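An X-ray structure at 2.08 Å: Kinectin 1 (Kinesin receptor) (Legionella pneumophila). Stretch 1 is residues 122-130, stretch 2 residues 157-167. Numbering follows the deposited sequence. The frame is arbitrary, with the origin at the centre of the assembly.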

# COMPACT_ATOMS: atom_id res chain seq x y z
N LEU A 122 25.90 63.54 24.10
CA LEU A 122 27.33 63.47 23.83
C LEU A 122 27.76 64.51 22.78
O LEU A 122 28.83 65.11 22.92
CB LEU A 122 27.76 62.08 23.37
CG LEU A 122 27.71 60.95 24.40
CD1 LEU A 122 27.99 59.66 23.69
CD2 LEU A 122 28.71 61.18 25.54
N HIS A 123 26.93 64.72 21.76
CA HIS A 123 27.25 65.68 20.71
C HIS A 123 27.21 67.08 21.28
O HIS A 123 28.00 67.95 20.89
CB HIS A 123 26.26 65.60 19.56
CG HIS A 123 26.56 64.51 18.58
ND1 HIS A 123 25.57 63.74 18.00
CD2 HIS A 123 27.73 64.06 18.07
CE1 HIS A 123 26.12 62.86 17.18
NE2 HIS A 123 27.43 63.03 17.21
N TYR A 124 26.27 67.30 22.19
CA TYR A 124 26.12 68.57 22.89
C TYR A 124 27.37 68.82 23.74
O TYR A 124 27.98 69.88 23.67
CB TYR A 124 24.84 68.56 23.73
CG TYR A 124 24.56 69.81 24.55
CD1 TYR A 124 24.05 70.97 23.96
CD2 TYR A 124 24.77 69.82 25.93
CE1 TYR A 124 23.78 72.11 24.72
CE2 TYR A 124 24.50 70.96 26.70
CZ TYR A 124 24.01 72.10 26.09
OH TYR A 124 23.75 73.22 26.84
N LYS A 125 27.77 67.82 24.53
CA LYS A 125 29.00 67.92 25.32
C LYS A 125 30.26 68.16 24.48
O LYS A 125 31.16 68.87 24.91
CB LYS A 125 29.21 66.69 26.20
CG LYS A 125 28.18 66.51 27.30
CD LYS A 125 28.58 65.38 28.25
CE LYS A 125 27.57 65.22 29.38
NZ LYS A 125 28.06 64.27 30.42
N LEU A 126 30.34 67.58 23.29
CA LEU A 126 31.52 67.75 22.46
C LEU A 126 31.56 69.15 21.87
O LEU A 126 32.62 69.76 21.75
CB LEU A 126 31.55 66.71 21.33
CG LEU A 126 32.75 66.80 20.39
CD1 LEU A 126 34.03 66.47 21.14
CD2 LEU A 126 32.57 65.88 19.19
N GLU A 127 30.39 69.66 21.50
CA GLU A 127 30.28 71.00 20.94
C GLU A 127 30.76 72.05 21.95
O GLU A 127 31.30 73.09 21.58
CB GLU A 127 28.84 71.28 20.52
CG GLU A 127 28.63 72.59 19.77
CD GLU A 127 27.22 72.73 19.21
OE1 GLU A 127 26.46 71.74 19.28
OE2 GLU A 127 26.88 73.82 18.69
N ARG A 128 30.59 71.74 23.23
CA ARG A 128 30.93 72.67 24.30
C ARG A 128 32.42 72.62 24.67
O ARG A 128 32.86 73.34 25.57
CB ARG A 128 30.05 72.40 25.53
CG ARG A 128 29.90 73.57 26.49
CD ARG A 128 28.76 73.32 27.46
NE ARG A 128 28.79 71.96 28.00
CZ ARG A 128 27.90 71.47 28.86
NH1 ARG A 128 26.91 72.24 29.29
NH2 ARG A 128 28.01 70.23 29.30
N LEU A 129 33.18 71.79 23.98
CA LEU A 129 34.62 71.71 24.21
C LEU A 129 35.41 72.53 23.19
O LEU A 129 36.63 72.39 23.08
CB LEU A 129 35.11 70.26 24.16
CG LEU A 129 35.01 69.47 25.47
CD1 LEU A 129 35.57 68.07 25.27
CD2 LEU A 129 35.75 70.20 26.58
N PHE A 130 34.70 73.37 22.44
CA PHE A 130 35.31 74.12 21.36
C PHE A 130 34.84 75.57 21.34
O PHE A 130 34.34 76.10 22.33
CB PHE A 130 35.02 73.44 20.02
CG PHE A 130 35.81 72.18 19.77
CD1 PHE A 130 35.42 70.98 20.35
CD2 PHE A 130 36.92 72.19 18.95
CE1 PHE A 130 36.15 69.82 20.13
CE2 PHE A 130 37.65 71.03 18.72
CZ PHE A 130 37.26 69.84 19.31
N ALA A 157 42.38 63.89 25.44
CA ALA A 157 41.62 63.60 26.67
C ALA A 157 40.11 63.79 26.62
O ALA A 157 39.39 62.93 26.11
CB ALA A 157 42.24 64.28 27.91
N SER A 158 39.65 64.92 27.17
CA SER A 158 38.24 65.29 27.15
C SER A 158 37.62 65.09 25.78
O SER A 158 36.54 64.50 25.65
CB SER A 158 38.07 66.75 27.60
OG SER A 158 38.65 66.97 28.87
N ILE A 159 38.31 65.57 24.74
CA ILE A 159 37.82 65.42 23.38
C ILE A 159 37.84 63.97 22.89
O ILE A 159 36.86 63.48 22.33
CB ILE A 159 38.58 66.34 22.41
CG1 ILE A 159 38.28 67.81 22.73
CG2 ILE A 159 38.20 66.02 20.97
CD1 ILE A 159 39.13 68.80 21.97
N GLU A 160 38.95 63.27 23.11
CA GLU A 160 39.09 61.92 22.59
C GLU A 160 38.13 60.91 23.23
O GLU A 160 37.62 60.02 22.55
CB GLU A 160 40.54 61.43 22.69
CG GLU A 160 41.51 62.22 21.81
CD GLU A 160 42.86 61.52 21.61
OE1 GLU A 160 43.83 62.21 21.22
OE2 GLU A 160 42.94 60.29 21.83
N ARG A 161 37.86 61.06 24.52
CA ARG A 161 36.99 60.09 25.18
C ARG A 161 35.49 60.35 24.93
O ARG A 161 34.68 59.42 24.99
CB ARG A 161 37.31 59.95 26.67
CG ARG A 161 36.89 61.11 27.53
CD ARG A 161 37.20 60.85 28.99
NE ARG A 161 36.83 61.98 29.84
CZ ARG A 161 37.67 62.94 30.21
NH1 ARG A 161 38.94 62.91 29.82
NH2 ARG A 161 37.24 63.93 30.98
N LEU A 162 35.14 61.59 24.62
CA LEU A 162 33.80 61.88 24.10
C LEU A 162 33.65 61.25 22.72
O LEU A 162 32.58 60.72 22.38
CB LEU A 162 33.56 63.39 23.99
CG LEU A 162 33.07 64.08 25.25
CD1 LEU A 162 32.91 65.57 25.00
CD2 LEU A 162 31.76 63.47 25.71
N GLN A 163 34.71 61.31 21.92
CA GLN A 163 34.69 60.74 20.57
C GLN A 163 34.47 59.23 20.62
O GLN A 163 33.75 58.66 19.79
CB GLN A 163 36.00 61.05 19.83
CG GLN A 163 36.13 62.49 19.34
CD GLN A 163 37.50 62.79 18.73
OE1 GLN A 163 38.54 62.37 19.25
NE2 GLN A 163 37.51 63.51 17.61
N ARG A 164 35.11 58.58 21.59
CA ARG A 164 35.02 57.14 21.74
C ARG A 164 33.63 56.75 22.22
O ARG A 164 33.07 55.75 21.77
CB ARG A 164 36.09 56.60 22.69
CG ARG A 164 37.47 56.43 22.03
CD ARG A 164 38.46 55.71 22.95
NE ARG A 164 38.75 56.48 24.16
CZ ARG A 164 39.80 57.27 24.31
NH1 ARG A 164 40.70 57.41 23.33
NH2 ARG A 164 39.98 57.93 25.45
N SER A 165 33.06 57.56 23.11
CA SER A 165 31.70 57.34 23.59
C SER A 165 30.72 57.48 22.45
O SER A 165 29.82 56.64 22.29
CB SER A 165 31.35 58.33 24.70
OG SER A 165 32.03 57.98 25.89
N ILE A 166 30.89 58.52 21.64
CA ILE A 166 30.08 58.71 20.44
C ILE A 166 30.17 57.48 19.51
O ILE A 166 29.14 56.97 19.03
CB ILE A 166 30.50 59.96 19.67
CG1 ILE A 166 30.11 61.21 20.46
CG2 ILE A 166 29.85 59.98 18.30
CD1 ILE A 166 30.70 62.51 19.93
N ASN A 167 31.39 57.01 19.26
CA ASN A 167 31.59 55.87 18.38
C ASN A 167 30.87 54.63 18.92
O ASN A 167 30.23 53.91 18.16
CB ASN A 167 33.07 55.57 18.14
CG ASN A 167 33.27 54.48 17.10
OD1 ASN A 167 32.98 54.68 15.92
ND2 ASN A 167 33.77 53.32 17.54

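This is a predominantly apolar contact between two nearly antiparallel helices of one chain, extended by the turn after the first and held by interleaved leucine and isoleucine side chains with no hydrogen bond or salt bridge crossing between them. The axes of helix 122-127 and helix 158-167 come within 9.9 Å of each other, and their N-to-C directions differ by 161°. The register shows the same antiparallel sense: the CA of Leu 122 lies 6.5 Å from the CA of Ile 166, and one turn on, the CA of Leu 126 lies 6.5 Å from the CA of Leu 162. Advancing four residues in one helix means retreating four in the other.

Backbone hydrogen bonds run within each helix, for example Leu 126 N to Leu 122 O at 2.9 Å and Ile 166 N to Leu 162 O at 2.9 Å; none crosses, and the side chains that meet are chiefly hydrocarbon. The first helix gives way to a type I turn from Glu 127 to Phe 130, yet the contact continues past the helix because Leu 129 still points toward the second stretch.

Leu 162 is the central knob, with the largest area covered by the opposite stretch. Its two methyls divide the work: CD2 meets Leu 122 CD2 at 3.8 Å, while CD1 settles against the first helix's backbone, 3.6 Å from Leu 126 CA and 3.7 Å from Lys 125 O, and also touches Leu 129 CD1 at 3.7 Å. A branched tip thus fills space among three leucines, and its approach to a carbonyl oxygen is packing rather than bonding.

At one end, Leu 122 reaches in between Ser 165 and Ile 166: its CD1 sits 3.7 Å from Ile 166 N and 3.8 Å from Ser 165 CB. Beside the small serine side chain, the leucine methyl lies close to the helix backbone. Ile 166 starts sideways but brings its end nearer, placing CD1 3.9 Å from Leu 126 CD2 and 3.8 Å from His 123 CD2, so an exposed histidine contributes ring carbon at the margin.

The other end repeats the theme. Leu 129 CD1 lies 3.7 Å from both Ser 158 CB and Ile 159 CG1, again pairing leucine with a serine and its neighbouring isoleucine. Phe 130 adds a close aromatic-aliphatic touch, CZ to Ile 159 CD1 at 3.4 Å.

The rule to read here is economical: leucines and isoleucines supply the bulk, a serine sits beside the inserted leucine methyl at both ends, and Glu 127, Glu 160 and Arg 164 keep their charges out of the contact.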